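Local coordinates for protein L-lactate dehydrogenase (Trichomonas vaginalis, PDB 4UUL) that interconverts 2-oxo acids and L-2-hydroxy acids such as pyruvate and L-lactate with NAD(H), as a lactate dehydrogenase of the malate dehydrogenase type 2 family, at residues H22-G27 against R33-H38; S102-I107 against N133-I138; A197-T200 against T205-V208. The protein carries 1 engineered substitution. All coordinates share one frame; numbering follows the deposited sequence. Where two conformers were deposited one is given.

Contact 1: residues H22-G27 against R33-H38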
# COMPACT_ATOMS: atom_id res chain seq x y z
N HIS B 22 6.44 -1.37 1.26
CA HIS B 22 6.23 -0.97 -0.13
C HIS B 22 5.84 0.51 -0.26
O HIS B 22 6.31 1.20 -1.16
CB HIS B 22 5.16 -1.85 -0.78
CG HIS B 22 5.63 -3.21 -1.20
ND1 HIS B 22 5.69 -4.29 -0.36
CD2 HIS B 22 6.08 -3.65 -2.41
CE1 HIS B 22 6.18 -5.33 -1.03
NE2 HIS B 22 6.42 -4.96 -2.26
N TRP B 23 5.04 0.98 0.67
CA TRP B 23 4.57 2.35 0.62
C TRP B 23 5.74 3.29 0.79
O TRP B 23 5.92 4.24 0.04
CB TRP B 23 3.50 2.55 1.69
CG TRP B 23 2.45 3.62 1.38
CD1 TRP B 23 2.56 4.64 0.49
CD2 TRP B 23 1.13 3.72 1.93
NE1 TRP B 23 1.42 5.42 0.50
CE2 TRP B 23 0.51 4.86 1.36
CE3 TRP B 23 0.41 2.96 2.84
CZ2 TRP B 23 -0.78 5.24 1.67
CZ3 TRP B 23 -0.88 3.35 3.15
CH2 TRP B 23 -1.46 4.48 2.57
N ILE B 24 6.59 3.00 1.76
CA ILE B 24 7.79 3.82 1.98
C ILE B 24 8.74 3.74 0.76
O ILE B 24 9.28 4.75 0.30
CB ILE B 24 8.51 3.39 3.26
CG1 ILE B 24 7.63 3.78 4.47
CG2 ILE B 24 9.87 4.10 3.39
CD1 ILE B 24 8.06 3.21 5.75
N ALA B 25 8.94 2.53 0.24
CA ALA B 25 9.84 2.35 -0.89
C ALA B 25 9.35 3.07 -2.15
O ALA B 25 10.16 3.38 -3.02
CB ALA B 25 10.06 0.91 -1.19
N SER B 26 8.04 3.29 -2.25
CA SER B 26 7.46 3.99 -3.37
C SER B 26 7.74 5.47 -3.35
O SER B 26 7.42 6.15 -4.34
CB SER B 26 5.95 3.77 -3.40
OG SER B 26 5.27 4.62 -2.48
N GLY B 27 8.31 6.00 -2.24
CA GLY B 27 8.69 7.39 -2.17
C GLY B 27 7.79 8.28 -1.33
O GLY B 27 8.02 9.49 -1.21
N ARG B 33 14.11 11.82 -1.65
CA ARG B 33 15.26 11.18 -1.03
C ARG B 33 15.11 9.65 -1.07
O ARG B 33 14.01 9.13 -0.87
CB ARG B 33 15.37 11.65 0.41
CG ARG B 33 16.60 11.15 1.11
CD ARG B 33 16.74 11.80 2.48
NE ARG B 33 17.92 11.29 3.17
CZ ARG B 33 18.16 11.45 4.46
NH1 ARG B 33 17.29 12.11 5.20
NH2 ARG B 33 19.25 10.91 4.99
N GLN B 34 16.20 8.93 -1.31
CA GLN B 34 16.12 7.48 -1.25
C GLN B 34 15.99 6.95 0.17
O GLN B 34 16.38 7.65 1.13
CB GLN B 34 17.31 6.84 -1.91
CG GLN B 34 17.37 7.02 -3.41
CD GLN B 34 18.34 6.07 -4.01
OE1 GLN B 34 19.53 6.08 -3.67
NE2 GLN B 34 17.85 5.23 -4.92
N VAL B 35 15.50 5.72 0.27
CA VAL B 35 15.35 5.05 1.54
C VAL B 35 16.08 3.71 1.49
O VAL B 35 16.20 3.07 0.44
CB VAL B 35 13.88 4.84 1.91
CG1 VAL B 35 13.22 6.18 2.12
CG2 VAL B 35 13.15 3.97 0.89
N TYR B 36 16.60 3.33 2.65
CA TYR B 36 17.24 2.04 2.85
C TYR B 36 16.48 1.36 4.01
O TYR B 36 16.41 1.93 5.10
CB TYR B 36 18.74 2.16 3.18
CG TYR B 36 19.42 0.82 3.32
CD1 TYR B 36 19.27 0.07 4.48
CD2 TYR B 36 20.26 0.34 2.33
CE1 TYR B 36 19.91 -1.13 4.65
CE2 TYR B 36 20.91 -0.87 2.49
CZ TYR B 36 20.71 -1.61 3.65
OH TYR B 36 21.35 -2.82 3.80
N LEU B 37 15.83 0.22 3.74
CA LEU B 37 14.92 -0.42 4.72
C LEU B 37 15.66 -1.45 5.54
O LEU B 37 16.28 -2.35 5.01
CB LEU B 37 13.72 -1.05 4.01
CG LEU B 37 12.83 -0.08 3.23
CD1 LEU B 37 11.75 -0.85 2.55
CD2 LEU B 37 12.29 0.94 4.14
N HIS B 38 15.55 -1.31 6.85
CA HIS B 38 15.99 -2.35 7.80
C HIS B 38 14.73 -3.08 8.24
O HIS B 38 13.80 -2.47 8.78
CB HIS B 38 16.66 -1.72 8.99
CG HIS B 38 17.92 -0.97 8.67
ND1 HIS B 38 19.14 -1.32 9.20
CD2 HIS B 38 18.14 0.14 7.93
CE1 HIS B 38 20.06 -0.46 8.79
NE2 HIS B 38 19.49 0.42 7.99
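A chi1 of -69° at Ile-24 turns CG2 opposite the backbone N and presents it to Val-35 and Leu-37, while a chi1 of -65° at Val-35 puts its CG2 between its own N and carbonyl carbon, against the last helical turn. The contact lies in the first beta-alpha-beta unit of the Rossmann fold that forms the NAD-binding domain: strand 5-10, helix 15-25, strand 35-40. Here the C-terminal end of the helix lies over the start of the second strand.

Ile-24 CG2 fits between the two strand residues. It comes within 4.1 Å of Val-35 CG2, the two side chains crossing at about a right angle, and is equally close, at 4.1 Å, to Leu-37 CD2. Val-35 CG2 also reaches the helix backbone, 4.1 Å from Ala-25 CA. The other Leu-37 branch, CD1, lies more loosely, 4.5 Å from Ala-25 CB. The side chains meet through apolar groups alone, and no hydrogen bond crosses between the segments. Phe-61 also packs on Ala-25, while Leu-56 of helix 46-57 and Leu-64 of strand 64-70 pack on Leu-37, continuing the apolar layer between helices and sheet. The Leu-37 side chain is about 8 Å from that of Ala-12, in the predicted nucleotide-binding loop.

The chain leaves the helix at Gly-27, whose positive phi belongs to a Schellman motif, and Gly-27 N bonds back to Ile-24 O at 3.0 Å. His-22, which points away from the strand, packs on Ala-242 of the second subunit. Ser-26 OG donates to Trp-23 O at 2.6 Å, tilted 21° from the carbonyl plane.

Contact 2: residues S102-I107 against N133-I138; sequences SSNSVI and NTNCEI
Asn-135 and Ile-138, one turn apart on helix 132-141, are the two residues of 133-138 that touch segment 102-107 of helix 97-118, at Asn-104 and Ser-105. The helices come close: CA of Asn-135 is 6.5 Å from CA of Ser-105. Both belong to the NAD-binding domain.

At Asn-135 the side chain reaches over to Asn-104, and OD1 stops 3.2 Å from Asn-104 CB, a carbonyl oxygen laid against a methylene. The two amide planes are 46° apart, and Asn-135 ND2 stays 4.1 Å from Asn-104 OD1, too far to bond. Asn-135 ND2 and both ends of the Asn-104 amide bond elsewhere. Asn-135 ND2 bonds to Gly-129 O, in the predicted NAD-binding segment, while Asn-104, itself a predicted NAD-binding residue, accepts from Met-89 N through OD1 and gives ND2 to Leu-100 O.

One turn on, Ile-138 holds CG2 anti to its backbone N (chi1, measured to CG1, is -66°), which faces this methyl to Ser-105. Ile-138 CG2 rests 3.5 Å from the carbonyl oxygen Ser-105 O. The Ser-105 hydroxyl turns back along its own helix, where OG donates to Ser-102 O at 2.7 Å. His-330 and Leu-331 of helix 307-337 also pack on Ser-105.

No hydrogen bond joins the two segments, although three of the four touching residues have polar side chains. Between these two segments the contact is van der Waals only, while Asn-104 OD1 and Asn-135 ND2 tie their helices to Met-89, which follows Ser-88, seen to contact NADH, and to Gly-129.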
# COMPACT_ATOMS: atom_id res chain seq x y z
N SER B 102 2.83 -6.35 31.02
CA SER B 102 4.02 -7.00 31.58
C SER B 102 4.86 -7.72 30.53
O SER B 102 6.06 -7.53 30.47
CB SER B 102 3.62 -8.01 32.62
OG SER B 102 3.08 -7.35 33.73
N SER B 103 4.22 -8.47 29.65
CA SER B 103 5.00 -9.24 28.71
C SER B 103 5.73 -8.28 27.76
O SER B 103 6.87 -8.50 27.33
CB SER B 103 4.09 -10.22 27.96
OG SER B 103 3.19 -9.49 27.12
N ASN B 104 5.06 -7.21 27.37
CA ASN B 104 5.66 -6.26 26.45
C ASN B 104 6.78 -5.43 27.08
O ASN B 104 7.62 -4.89 26.38
CB ASN B 104 4.60 -5.41 25.78
CG ASN B 104 3.95 -6.15 24.65
OD1 ASN B 104 4.52 -6.24 23.58
ND2 ASN B 104 2.82 -6.75 24.90
N SER B 105 6.75 -5.26 28.41
CA SER B 105 7.73 -4.42 29.05
C SER B 105 9.15 -4.93 28.75
O SER B 105 10.03 -4.13 28.51
CB SER B 105 7.46 -4.29 30.56
OG SER B 105 7.71 -5.51 31.25
N VAL B 106 9.35 -6.24 28.74
CA VAL B 106 10.66 -6.80 28.50
C VAL B 106 11.15 -6.47 27.06
O VAL B 106 12.27 -6.05 26.83
CB VAL B 106 10.66 -8.31 28.74
CG1 VAL B 106 12.00 -8.91 28.32
CG2 VAL B 106 10.32 -8.64 30.25
N ILE B 107 10.25 -6.70 26.11
CA ILE B 107 10.51 -6.43 24.70
C ILE B 107 10.96 -5.00 24.50
O ILE B 107 11.98 -4.72 23.87
CB ILE B 107 9.21 -6.69 23.89
CG1 ILE B 107 8.81 -8.16 23.99
CG2 ILE B 107 9.36 -6.25 22.45
CD1 ILE B 107 9.92 -9.14 23.78
N ASN B 133 1.33 3.43 24.17
CA ASN B 133 1.83 4.48 25.02
C ASN B 133 2.81 3.94 26.06
O ASN B 133 3.85 4.55 26.33
CB ASN B 133 0.71 5.18 25.81
CG ASN B 133 -0.36 5.81 24.95
OD1 ASN B 133 -1.03 5.13 24.15
ND2 ASN B 133 -0.61 7.11 25.18
N THR B 134 2.45 2.83 26.68
CA THR B 134 3.29 2.27 27.74
C THR B 134 4.56 1.62 27.16
O THR B 134 5.64 1.84 27.70
CB THR B 134 2.54 1.33 28.62
OG1 THR B 134 1.54 2.12 29.27
CG2 THR B 134 3.43 0.65 29.66
N ASN B 135 4.44 0.94 26.01
CA ASN B 135 5.61 0.45 25.36
C ASN B 135 6.59 1.57 25.02
O ASN B 135 7.81 1.41 25.16
CB ASN B 135 5.22 -0.29 24.08
CG ASN B 135 4.51 -1.62 24.34
OD1 ASN B 135 4.62 -2.21 25.41
ND2 ASN B 135 3.92 -2.17 23.29
N CYS B 136 6.03 2.70 24.57
CA CYS B 136 6.84 3.85 24.23
C CYS B 136 7.60 4.39 25.46
O CYS B 136 8.79 4.66 25.43
CB CYS B 136 5.97 4.93 23.62
SG CYS B 136 6.87 6.36 22.95
N GLU B 137 6.86 4.57 26.55
CA GLU B 137 7.48 5.02 27.81
C GLU B 137 8.62 4.09 28.21
O GLU B 137 9.69 4.54 28.62
CB GLU B 137 6.42 5.09 28.88
CG GLU B 137 6.91 5.54 30.25
CD GLU B 137 7.43 6.93 30.36
OE1 GLU B 137 6.98 7.82 29.62
OE2 GLU B 137 8.28 7.17 31.30
N ILE B 138 8.37 2.78 28.20
CA ILE B 138 9.39 1.82 28.61
C ILE B 138 10.60 1.91 27.68
O ILE B 138 11.75 1.85 28.17
CB ILE B 138 8.77 0.40 28.70
CG1 ILE B 138 7.72 0.32 29.84
CG2 ILE B 138 9.83 -0.65 28.88
CD1 ILE B 138 8.26 0.60 31.25

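Contact 3: residues A197-T200 against T205-V208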
# COMPACT_ATOMS: atom_id res chain seq x y z
N ALA B 197 -14.67 20.52 18.32
CA ALA B 197 -14.78 20.32 16.89
C ALA B 197 -15.80 21.24 16.23
O ALA B 197 -16.87 21.54 16.79
CB ALA B 197 -15.12 18.88 16.60
N THR B 198 -15.46 21.66 15.02
CA THR B 198 -16.36 22.45 14.21
C THR B 198 -16.52 21.79 12.85
O THR B 198 -15.76 20.90 12.47
CB THR B 198 -15.86 23.89 13.99
OG1 THR B 198 -14.50 23.88 13.51
CG2 THR B 198 -15.95 24.70 15.29
N PHE B 199 -17.58 22.18 12.13
CA PHE B 199 -17.78 21.69 10.79
C PHE B 199 -18.45 22.78 9.97
O PHE B 199 -19.16 23.63 10.49
CB PHE B 199 -18.61 20.41 10.79
CG PHE B 199 -20.07 20.59 11.09
CD1 PHE B 199 -20.53 20.86 12.38
CD2 PHE B 199 -21.00 20.52 10.07
CE1 PHE B 199 -21.87 21.06 12.62
CE2 PHE B 199 -22.35 20.72 10.31
CZ PHE B 199 -22.77 20.96 11.60
N THR B 200 -18.22 22.71 8.66
CA THR B 200 -18.76 23.66 7.71
C THR B 200 -19.71 22.88 6.82
O THR B 200 -19.34 21.89 6.20
CB THR B 200 -17.65 24.25 6.83
OG1 THR B 200 -16.67 24.90 7.65
CG2 THR B 200 -18.22 25.24 5.81
N THR B 205 -20.56 27.60 9.57
CA THR B 205 -19.67 26.88 10.46
C THR B 205 -20.32 26.82 11.83
O THR B 205 -20.73 27.85 12.37
CB THR B 205 -18.29 27.52 10.52
OG1 THR B 205 -17.68 27.45 9.23
CG2 THR B 205 -17.42 26.79 11.50
N GLN B 206 -20.39 25.62 12.40
CA GLN B 206 -20.96 25.39 13.73
C GLN B 206 -20.11 24.41 14.52
O GLN B 206 -19.29 23.69 13.97
CB GLN B 206 -22.35 24.78 13.65
CG GLN B 206 -23.37 25.57 12.87
CD GLN B 206 -24.75 24.99 13.02
OE1 GLN B 206 -25.19 24.22 12.17
NE2 GLN B 206 -25.42 25.33 14.12
N LYS B 207 -20.31 24.37 15.83
CA LYS B 207 -19.70 23.37 16.68
C LYS B 207 -20.45 22.06 16.57
O LYS B 207 -21.68 22.01 16.60
CB LYS B 207 -19.69 23.80 18.15
CG LYS B 207 -18.65 24.85 18.47
CD LYS B 207 -18.73 25.26 19.95
CE LYS B 207 -18.18 24.24 20.86
NZ LYS B 207 -16.73 24.16 20.63
N VAL B 208 -19.69 20.98 16.42
CA VAL B 208 -20.28 19.67 16.32
C VAL B 208 -21.20 19.38 17.49
O VAL B 208 -22.30 18.89 17.31
CB VAL B 208 -19.17 18.60 16.19
CG1 VAL B 208 -19.73 17.18 16.29
CG2 VAL B 208 -18.41 18.80 14.87
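Phe-199 and Gln-206 lie side by side and point the same way, the phenyl ring and the amide planes 36° apart. A chi1 of 73° stands the ring between its own backbone N and carbonyl carbon and brings CE1 to 3.9 Å from Gln-206 CB. Lys-207 O sits at the ring's edge, near its plane. Val-208 meets the ring obliquely, its CG2 3.9 Å from Phe-199 CD1; the same methyl touches Ala-197 CB at 3.7 Å. Leu-170 packs on both Phe-199 and Val-208, from helix 156-170.

The strands form a beta hairpin at one edge of the four-stranded antiparallel sheet in the C-terminal domain. Phe-199 and Gln-206 are the hydrogen-bonded pair between the two segments, with Phe-199 N to Gln-206 O at 2.9 Å and Gln-206 N to Phe-199 O at 3.0 Å. Val-208 N adds a bond to Ala-197 O, approaching 40° out of the carbonyl plane.

The other face carries the non-hydrogen-bonded pairs. Thr-198 CG2 lies 4.2 Å from Lys-207 CG; the lysine chain bends further out, at chi3 and chi4, and carries NZ to Thr-195 O. Near the turn, Thr-200 OG1 and Thr-205 OG1 share a hydrogen bond of 3.2 Å.

Overall arrangement
Contacts 1 and 2 lie in the NAD-binding domain, contact 3 in the C-terminal domain, and the three share no helix or strand. Contacts 1 and 2 are both buried, their nearest atoms about 15 Å apart. Contact 1 sets a helix on the parallel sheet through aliphatic side chains; contact 2 pairs two helices through asparagine and isoleucine side chains, without a hydrogen bond between them, and two of its amide atoms bond to loops at the NAD site. Contact 3, across the chain's centre from contact 2 and about 38 Å from it between centres, is partly exposed and away from the annotated sites. Backbone hydrogen bonds cross there alone; strand 204-207 is outermost in its sheet, and Thr-205 is exposed.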